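Local coordinates for protein regulator of nonsense transcripts 2 (Homo sapiens, PDB 4CEK) that acts as a factor in nonsense-mediated mRNA decay, in which its helical MIF4G domains probably serve as a scaffold for other proteins, at residues A[119-124]-A[135-140]; A[25-30]-A[141-146]; A[15-20]-A[172-177]. All blocks are in the same frame, centred on the assembly; numbering follows the deposited sequence.

Contact 1: residues A[119-124]-A[135-140]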
loop_
_atom_site.group_PDB
_atom_site.type_symbol
_atom_site.label_atom_id
_atom_site.label_comp_id
_atom_site.label_asym_id
_atom_site.label_seq_id
_atom_site.Cartn_x
_atom_site.Cartn_y
_atom_site.Cartn_z
ATOM N N ASP A 119 3.423 0.467 22.705
ATOM C CA ASP A 119 2.257 -0.380 22.558
ATOM C C ASP A 119 0.996 0.475 22.600
ATOM O O ASP A 119 0.013 0.159 21.935
ATOM C CB ASP A 119 2.230 -1.463 23.647
ATOM C CG ASP A 119 3.330 -2.525 23.461
ATOM O OD1 ASP A 119 4.204 -2.400 22.549
ATOM O OD2 ASP A 119 3.319 -3.502 24.250
ATOM N N ALA A 120 1.030 1.563 23.368
ATOM C CA ALA A 120 -0.055 2.540 23.366
ATOM C C ALA A 120 -0.170 3.176 21.999
ATOM O O ALA A 120 -1.271 3.344 21.455
ATOM C CB ALA A 120 0.193 3.649 24.405
ATOM N N PHE A 121 0.986 3.602 21.496
ATOM C CA PHE A 121 1.081 4.334 20.233
ATOM C C PHE A 121 0.534 3.495 19.088
ATOM O O PHE A 121 -0.334 3.953 18.356
ATOM C CB PHE A 121 2.537 4.705 19.949
ATOM C CG PHE A 121 2.729 5.376 18.648
ATOM C CD1 PHE A 121 2.492 6.742 18.518
ATOM C CD2 PHE A 121 3.122 4.641 17.527
ATOM C CE1 PHE A 121 2.667 7.362 17.286
ATOM C CE2 PHE A 121 3.310 5.268 16.302
ATOM C CZ PHE A 121 3.073 6.617 16.176
ATOM N N LEU A 122 1.027 2.263 18.966
ATOM C CA LEU A 122 0.580 1.356 17.906
ATOM C C LEU A 122 -0.918 1.121 18.011
ATOM O O LEU A 122 -1.623 1.183 17.012
ATOM C CB LEU A 122 1.309 0.014 17.942
ATOM C CG LEU A 122 2.838 0.036 17.812
ATOM C CD1 LEU A 122 3.393 -1.397 17.826
ATOM C CD2 LEU A 122 3.318 0.795 16.588
ATOM N N GLN A 123 -1.415 0.896 19.219
ATOM C CA GLN A 123 -2.849 0.634 19.400
ATOM C C GLN A 123 -3.743 1.851 19.072
ATOM O O GLN A 123 -4.952 1.704 18.932
ATOM C CB GLN A 123 -3.130 0.063 20.798
ATOM C CG GLN A 123 -2.649 -1.387 20.944
ATOM C CD GLN A 123 -2.732 -1.950 22.368
ATOM O OE1 GLN A 123 -2.083 -1.451 23.292
ATOM N NE2 GLN A 123 -3.518 -3.018 22.539
ATOM N N GLN A 124 -3.135 3.023 18.901
ATOM C CA GLN A 124 -3.850 4.278 18.584
ATOM C C GLN A 124 -3.832 4.622 17.068
ATOM O O GLN A 124 -4.656 5.409 16.591
ATOM C CB GLN A 124 -3.247 5.417 19.448
ATOM C CG GLN A 124 -3.170 6.817 18.848
ATOM C CD GLN A 124 -1.924 7.072 17.959
ATOM O OE1 GLN A 124 -1.812 8.141 17.347
ATOM N NE2 GLN A 124 -0.988 6.114 17.898
ATOM N N ASP A 135 0.158 12.962 10.652
ATOM C CA ASP A 135 1.393 13.755 10.761
ATOM C C ASP A 135 1.860 13.899 12.226
ATOM O O ASP A 135 3.048 13.802 12.512
ATOM C CB ASP A 135 1.215 15.134 10.100
ATOM C CG ASP A 135 1.153 15.060 8.540
ATOM O OD1 ASP A 135 1.336 13.961 7.983
ATOM O OD2 ASP A 135 0.934 16.105 7.866
ATOM N N LYS A 136 0.929 14.098 13.154
ATOM C CA LYS A 136 1.268 14.137 14.591
ATOM C C LYS A 136 1.896 12.832 15.054
ATOM O O LYS A 136 2.889 12.828 15.796
ATOM C CB LYS A 136 0.037 14.446 15.457
ATOM C CG LYS A 136 -0.241 15.934 15.612
ATOM C CD LYS A 136 -1.624 16.217 16.211
ATOM C CE LYS A 136 -1.937 17.715 16.254
ATOM N NZ LYS A 136 -3.296 18.039 15.725
ATOM N N ALA A 137 1.299 11.729 14.623
ATOM C CA ALA A 137 1.789 10.394 14.961
ATOM C C ALA A 137 3.245 10.210 14.517
ATOM O O ALA A 137 4.064 9.618 15.240
ATOM C CB ALA A 137 0.886 9.331 14.338
ATOM N N ALA A 138 3.554 10.724 13.331
ATOM C CA ALA A 138 4.904 10.718 12.814
ATOM C C ALA A 138 5.864 11.543 13.689
ATOM O O ALA A 138 6.997 11.122 13.927
ATOM C CB ALA A 138 4.926 11.237 11.384
ATOM N N MET A 139 5.443 12.719 14.143
ATOM C CA MET A 139 6.321 13.554 14.983
ATOM C C MET A 139 6.544 12.863 16.320
ATOM O O MET A 139 7.675 12.754 16.796
ATOM C CB MET A 139 5.754 14.960 15.150
ATOM C CG MET A 139 5.953 15.839 13.917
ATOM S SD MET A 139 5.171 17.487 13.900
ATOM C CE MET A 139 3.428 17.095 13.882
ATOM N N ASP A 140 5.468 12.336 16.887
ATOM C CA ASP A 140 5.528 11.622 18.158
ATOM C C ASP A 140 6.491 10.431 18.094
ATOM O O ASP A 140 7.315 10.231 18.986
ATOM C CB ASP A 140 4.106 11.175 18.562
ATOM C CG ASP A 140 4.046 10.521 19.921
ATOM O OD1 ASP A 140 5.011 10.675 20.703
ATOM O OD2 ASP A 140 3.019 9.854 20.228
#
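Ala137 is the first residue of 135-140 to meet the other helix, and it does so through both its methyl group and its carbonyl. The methyl CB lies 3.9 Å from CZ of Phe121. The carbonyl O meets the same end of the ring from its edge, near the ring plane, with CZ 3.3 Å from Ala137 O. This directs ring C-H groups toward a backbone oxygen, a contact that is probably weakly favourable. The ring spans the gap because CG of Phe121 stands anti to the backbone N (chi1 176°), which sends the side chain across to the partner helix. Gln124 takes a minor part, its OE1 4.2 Å from Ala137 CB.

The two segments belong to consecutive helices, 110-124 and 131-144, which form an antiparallel hairpin. Such helix pairs are the building material of the all-helical MIF4G fold. The segment axes run at 164° and approach to 11.7 Å, and a large side chain fills much of this spacing. With an alanine at Phe121, the space facing Ala137 is likely to open and Met145, which also packs on Phe121, to lose part of its packing.

Ala138 points away from helix 110-124 and touches Leu175 and Thr178 of helix 169-179. One turn after Ala137, Asp140 reaches back toward the ring. Its OD2 lies 3.6 Å from Phe121 CD1, and the carboxylate and ring planes stand 80° apart. OD1 of Asp140 is hydrogen-bonded to ND2 of Asn144, farther along the same helix.

Contact 2: residues A[25-30]-A[141-146]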
loop_
_atom_site.group_PDB
_atom_site.type_symbol
_atom_site.label_atom_id
_atom_site.label_comp_id
_atom_site.label_asym_id
_atom_site.label_seq_id
_atom_site.Cartn_x
_atom_site.Cartn_y
_atom_site.Cartn_z
ATOM N N LYS A 25 13.061 16.133 8.784
ATOM C CA LYS A 25 14.533 16.104 8.892
ATOM C C LYS A 25 15.074 17.333 9.627
ATOM O O LYS A 25 16.207 17.323 10.103
ATOM C CB LYS A 25 15.245 15.907 7.537
ATOM C CG LYS A 25 16.436 14.945 7.646
ATOM C CD LYS A 25 17.537 15.174 6.616
ATOM C CE LYS A 25 18.783 14.355 6.962
ATOM N NZ LYS A 25 20.034 14.866 6.322
ATOM N N ALA A 26 14.254 18.375 9.746
ATOM C CA ALA A 26 14.586 19.513 10.588
ATOM C C ALA A 26 14.894 19.128 12.068
ATOM O O ALA A 26 15.576 19.889 12.766
ATOM C CB ALA A 26 13.466 20.552 10.509
ATOM N N PHE A 27 14.412 17.964 12.535
ATOM C CA PHE A 27 14.523 17.545 13.965
ATOM C C PHE A 27 15.880 16.975 14.404
ATOM O O PHE A 27 16.764 16.743 13.576
ATOM C CB PHE A 27 13.448 16.495 14.324
ATOM C CG PHE A 27 12.080 17.064 14.587
ATOM C CD1 PHE A 27 11.906 18.255 15.290
ATOM C CD2 PHE A 27 10.950 16.370 14.172
ATOM C CE1 PHE A 27 10.635 18.755 15.533
ATOM C CE2 PHE A 27 9.680 16.863 14.418
ATOM C CZ PHE A 27 9.521 18.057 15.099
ATOM N N VAL A 28 16.002 16.751 15.721
ATOM C CA VAL A 28 17.177 16.130 16.371
ATOM C C VAL A 28 17.603 14.808 15.705
ATOM O O VAL A 28 16.742 13.986 15.378
ATOM C CB VAL A 28 16.875 15.776 17.858
ATOM C CG1 VAL A 28 18.159 15.424 18.604
ATOM C CG2 VAL A 28 16.132 16.900 18.568
ATOM N N PRO A 29 18.922 14.603 15.478
ATOM C CA PRO A 29 19.389 13.222 15.246
ATOM C C PRO A 29 19.196 12.326 16.489
ATOM O O PRO A 29 20.007 12.367 17.427
ATOM C CB PRO A 29 20.867 13.411 14.882
ATOM C CG PRO A 29 20.904 14.763 14.238
ATOM C CD PRO A 29 19.911 15.596 15.008
ATOM N N ALA A 30 18.115 11.536 16.476
ATOM C CA ALA A 30 17.667 10.759 17.644
ATOM C C ALA A 30 16.999 9.432 17.253
ATOM O O ALA A 30 16.669 9.201 16.087
ATOM C CB ALA A 30 16.710 11.594 18.486
ATOM N N PHE A 141 6.382 9.631 17.041
ATOM C CA PHE A 141 7.226 8.443 16.899
ATOM C C PHE A 141 8.688 8.845 16.697
ATOM O O PHE A 141 9.598 8.294 17.301
ATOM C CB PHE A 141 6.758 7.592 15.710
ATOM C CG PHE A 141 7.472 6.302 15.607
ATOM C CD1 PHE A 141 8.660 6.230 14.930
ATOM C CD2 PHE A 141 7.006 5.181 16.271
ATOM C CE1 PHE A 141 9.378 5.036 14.874
ATOM C CE2 PHE A 141 7.717 3.988 16.226
ATOM C CZ PHE A 141 8.906 3.919 15.508
ATOM N N CYS A 142 8.893 9.822 15.835
ATOM C CA CYS A 142 10.225 10.248 15.445
ATOM C C CYS A 142 11.029 10.861 16.623
ATOM O O CYS A 142 12.257 10.855 16.616
ATOM C CB CYS A 142 10.098 11.247 14.291
ATOM S SG CYS A 142 11.531 11.346 13.223
ATOM N N MET A 143 10.326 11.354 17.637
ATOM C CA MET A 143 10.938 12.099 18.724
ATOM C C MET A 143 11.023 11.366 20.051
ATOM O O MET A 143 11.869 11.714 20.865
ATOM C CB MET A 143 10.158 13.384 18.958
ATOM C CG MET A 143 10.467 14.464 17.941
ATOM S SD MET A 143 10.765 16.019 18.775
ATOM C CE MET A 143 12.115 15.610 19.898
ATOM N N ASN A 144 10.147 10.387 20.291
ATOM C CA ASN A 144 10.113 9.695 21.583
ATOM C C ASN A 144 10.313 8.188 21.529
ATOM O O ASN A 144 10.445 7.538 22.584
ATOM C CB ASN A 144 8.786 9.996 22.277
ATOM C CG ASN A 144 8.401 11.457 22.162
ATOM O OD1 ASN A 144 9.256 12.332 22.231
ATOM N ND2 ASN A 144 7.126 11.724 21.960
ATOM N N MET A 145 10.330 7.614 20.326
ATOM C CA MET A 145 10.187 6.149 20.201
ATOM C C MET A 145 11.105 5.496 19.196
ATOM O O MET A 145 11.121 4.283 19.104
ATOM C CB MET A 145 8.752 5.771 19.820
ATOM C CG MET A 145 7.684 6.555 20.547
ATOM S SD MET A 145 6.042 6.153 19.962
ATOM C CE MET A 145 5.996 4.454 20.453
ATOM N N ASN A 146 11.859 6.282 18.449
ATOM C CA ASN A 146 12.714 5.734 17.423
ATOM C C ASN A 146 13.807 4.800 17.990
ATOM O O ASN A 146 14.624 5.173 18.820
ATOM C CB ASN A 146 13.327 6.857 16.603
ATOM C CG ASN A 146 13.914 6.353 15.320
ATOM O OD1 ASN A 146 13.733 5.185 14.981
ATOM N ND2 ASN A 146 14.613 7.220 14.590
#
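Met143 reaches out to Phe27 and Val28 from the last turn of helix 131-144. Its CB serves mainly as a spacer that leads off the helix. CG comes next and approaches the near rim of the Phe27 ring, with CG 4.3 Å from CD2 of Phe27. SD then sits over the middle of one ring face, 4.2 Å from the centroid and only 9° off the ring normal. This is a Met-aromatic contact, although Phe27 is poorly ordered and its details are less certain. A bend at the sulfur (chi3 57°) turns the terminal CE toward Val28, where it lies 4.4 Å from CG2 of Val28.

A second, polar link lies farther along the chain. ND2 of Asn146 donates a weak, bent hydrogen bond to the carbonyl O of Ala30, at 3.2 Å. The other end of that amide, OD1, is bonded to NH1 of Arg151.

The contact is at the surface and joins an irregular strip of chain to a helix end. The loop that follows helix 13-19 runs past the C-terminal end of helix 131-144. Phe141, which is buried, and Asn146 both touch Met183, while Met145 leans on helix 110-124.

Contact 3: residues A[15-20]-A[172-177]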
loop_
_atom_site.group_PDB
_atom_site.type_symbol
_atom_site.label_atom_id
_atom_site.label_comp_id
_atom_site.label_asym_id
_atom_site.label_seq_id
_atom_site.Cartn_x
_atom_site.Cartn_y
_atom_site.Cartn_z
ATOM N N ARG A 15 -3.288 16.712 -4.255
ATOM C CA ARG A 15 -1.945 17.225 -4.459
ATOM C C ARG A 15 -1.242 17.419 -3.107
ATOM O O ARG A 15 -0.080 17.101 -2.980
ATOM C CB ARG A 15 -1.964 18.530 -5.261
ATOM C CG ARG A 15 -0.805 18.679 -6.230
ATOM C CD ARG A 15 0.129 19.817 -5.892
ATOM N NE ARG A 15 -0.414 21.120 -6.295
ATOM C CZ ARG A 15 -0.867 22.076 -5.469
ATOM N NH1 ARG A 15 -0.871 21.920 -4.140
ATOM N NH2 ARG A 15 -1.328 23.217 -5.986
ATOM N N ASN A 16 -1.961 17.901 -2.094
ATOM C CA ASN A 16 -1.345 18.185 -0.796
ATOM C C ASN A 16 -1.211 16.931 0.058
ATOM O O ASN A 16 -0.274 16.790 0.847
ATOM C CB ASN A 16 -2.140 19.261 -0.035
ATOM C CG ASN A 16 -2.064 20.641 -0.698
ATOM O OD1 ASN A 16 -3.079 21.318 -0.865
ATOM N ND2 ASN A 16 -0.869 21.057 -1.071
ATOM N N PHE A 17 -2.151 16.016 -0.094
ATOM C CA PHE A 17 -2.109 14.804 0.688
ATOM C C PHE A 17 -0.919 13.931 0.247
ATOM O O PHE A 17 -0.312 13.249 1.079
ATOM C CB PHE A 17 -3.427 14.039 0.583
ATOM C CG PHE A 17 -3.511 12.865 1.515
ATOM C CD1 PHE A 17 -3.903 13.038 2.822
ATOM C CD2 PHE A 17 -3.162 11.591 1.086
ATOM C CE1 PHE A 17 -3.967 11.962 3.691
ATOM C CE2 PHE A 17 -3.248 10.515 1.941
ATOM C CZ PHE A 17 -3.643 10.700 3.243
ATOM N N TYR A 18 -0.562 14.001 -1.037
ATOM C CA TYR A 18 0.424 13.094 -1.608
ATOM C C TYR A 18 1.769 13.755 -1.794
ATOM O O TYR A 18 2.755 13.060 -1.834
ATOM C CB TYR A 18 -0.084 12.462 -2.931
ATOM C CG TYR A 18 -1.168 11.448 -2.676
ATOM C CD1 TYR A 18 -0.859 10.230 -2.074
ATOM C CD2 TYR A 18 -2.504 11.719 -2.961
ATOM C CE1 TYR A 18 -1.838 9.301 -1.787
ATOM C CE2 TYR A 18 -3.501 10.783 -2.674
ATOM C CZ TYR A 18 -3.154 9.580 -2.084
ATOM O OH TYR A 18 -4.094 8.626 -1.786
ATOM N N GLU A 19 1.815 15.084 -1.875
ATOM C CA GLU A 19 3.043 15.800 -2.173
ATOM C C GLU A 19 3.538 16.742 -1.083
ATOM O O GLU A 19 4.718 17.077 -1.086
ATOM C CB GLU A 19 2.880 16.607 -3.453
ATOM C CG GLU A 19 2.307 15.807 -4.607
ATOM C CD GLU A 19 2.651 16.397 -5.959
ATOM O OE1 GLU A 19 3.066 17.568 -6.027
ATOM O OE2 GLU A 19 2.502 15.678 -6.970
ATOM N N ASN A 20 2.669 17.200 -0.182
ATOM C CA ASN A 20 3.100 18.137 0.873
ATOM C C ASN A 20 3.180 17.469 2.221
ATOM O O ASN A 20 2.202 17.392 2.983
ATOM C CB ASN A 20 2.207 19.384 0.912
ATOM C CG ASN A 20 2.453 20.283 -0.284
ATOM O OD1 ASN A 20 1.522 20.695 -0.977
ATOM N ND2 ASN A 20 3.728 20.540 -0.570
ATOM N N TYR A 172 -1.715 5.424 6.555
ATOM C CA TYR A 172 -0.583 4.555 6.749
ATOM C C TYR A 172 0.513 4.752 5.709
ATOM O O TYR A 172 1.685 4.823 6.060
ATOM C CB TYR A 172 -1.033 3.125 6.828
ATOM C CG TYR A 172 -1.672 2.786 8.150
ATOM C CD1 TYR A 172 -2.080 3.783 9.060
ATOM C CD2 TYR A 172 -1.880 1.465 8.502
ATOM C CE1 TYR A 172 -2.656 3.448 10.284
ATOM C CE2 TYR A 172 -2.455 1.119 9.708
ATOM C CZ TYR A 172 -2.840 2.099 10.605
ATOM O OH TYR A 172 -3.412 1.695 11.807
ATOM N N ALA A 173 0.151 4.930 4.454
ATOM C CA ALA A 173 1.151 5.279 3.457
ATOM C C ALA A 173 1.782 6.651 3.714
ATOM O O ALA A 173 2.970 6.852 3.443
ATOM C CB ALA A 173 0.569 5.218 2.044
ATOM N N ARG A 174 0.988 7.626 4.148
ATOM C CA ARG A 174 1.528 8.972 4.427
ATOM C C ARG A 174 2.580 8.925 5.557
ATOM O O ARG A 174 3.647 9.516 5.439
ATOM C CB ARG A 174 0.424 9.974 4.797
ATOM C CG ARG A 174 0.826 11.425 4.507
ATOM C CD ARG A 174 -0.288 12.398 4.831
ATOM N NE ARG A 174 0.206 13.701 5.306
ATOM C CZ ARG A 174 0.530 14.747 4.548
ATOM N NH1 ARG A 174 0.420 14.703 3.230
ATOM N NH2 ARG A 174 0.966 15.867 5.116
ATOM N N LEU A 175 2.255 8.215 6.631
ATOM C CA LEU A 175 3.175 7.972 7.744
ATOM C C LEU A 175 4.514 7.474 7.209
ATOM O O LEU A 175 5.542 8.113 7.418
ATOM C CB LEU A 175 2.588 6.925 8.712
ATOM C CG LEU A 175 3.311 6.731 10.059
ATOM C CD1 LEU A 175 3.457 8.061 10.812
ATOM C CD2 LEU A 175 2.531 5.733 10.884
ATOM N N VAL A 176 4.469 6.364 6.450
ATOM C CA VAL A 176 5.666 5.727 5.944
ATOM C C VAL A 176 6.480 6.707 5.113
ATOM O O VAL A 176 7.682 6.812 5.292
ATOM C CB VAL A 176 5.337 4.464 5.140
ATOM C CG1 VAL A 176 6.563 4.007 4.359
ATOM C CG2 VAL A 176 4.813 3.364 6.069
ATOM N N ALA A 177 5.828 7.454 4.232
ATOM C CA ALA A 177 6.556 8.356 3.345
ATOM C C ALA A 177 7.096 9.566 4.107
ATOM O O ALA A 177 8.077 10.197 3.698
ATOM C CB ALA A 177 5.664 8.805 2.210
#
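Arg174 sets its CD over one face of the Phe17 ring, and its guanidinium goes on to the backbone beyond. CD lies 4.1 Å from the ring centroid and is displaced toward the rim, a CH-pi contact. The guanidinium plane is turned 35° from the ring plane. Its CZ is far from the centroid, so any cation-pi attraction is weak. A bend at chi3 (147°) swings the charged end toward the C-terminal end of helix 13-19.

There the group meets three carbonyls along its edge. NH1 donates to Phe17 O at 2.7 Å. That oxygen lies in the guanidinium plane, but NH1 stands above the carbonyl plane. NH1 also reaches Asn16 O at 3.2 Å, here in the carbonyl plane and on a lone pair. NH2 donates to Asn20 O at 2.9 Å, the straightest of these bonds, and NH1 adds a weak one to the same oxygen.

NH2 also forms a salt bridge to Asp135. Phe171 meets the Phe17 ring nearly at right angles. The Asp135 carboxylate probably offsets the buried positive charge. The carbonyl oxygens at the helix end take up its N-H groups, and their dipoles would favour a cation there.

How the contacts relate
From the N terminus the chain supplies the first halves in the order 15-20, 25-30 and 119-124. It then closes them in reverse. Contact 1 closes a short hairpin at 135-140, contact 2 follows directly at 141-146, and contact 3 closes last at 172-177. Contact 1 is therefore nested inside contact 2, and both lie inside contact 3. Helix 131-144 is shared by contacts 1 and 2, which touch through Met139 and Phe27 among others. Contacts 1 and 3 are joined by the Asp135 to Arg174 salt bridge as well as by packing. Contact 3 ties helix 13-19 to helix 169-179, contact 2 ties the following loop to the end of helix 131-144, and contact 1 pairs helices 110-124 and 131-144.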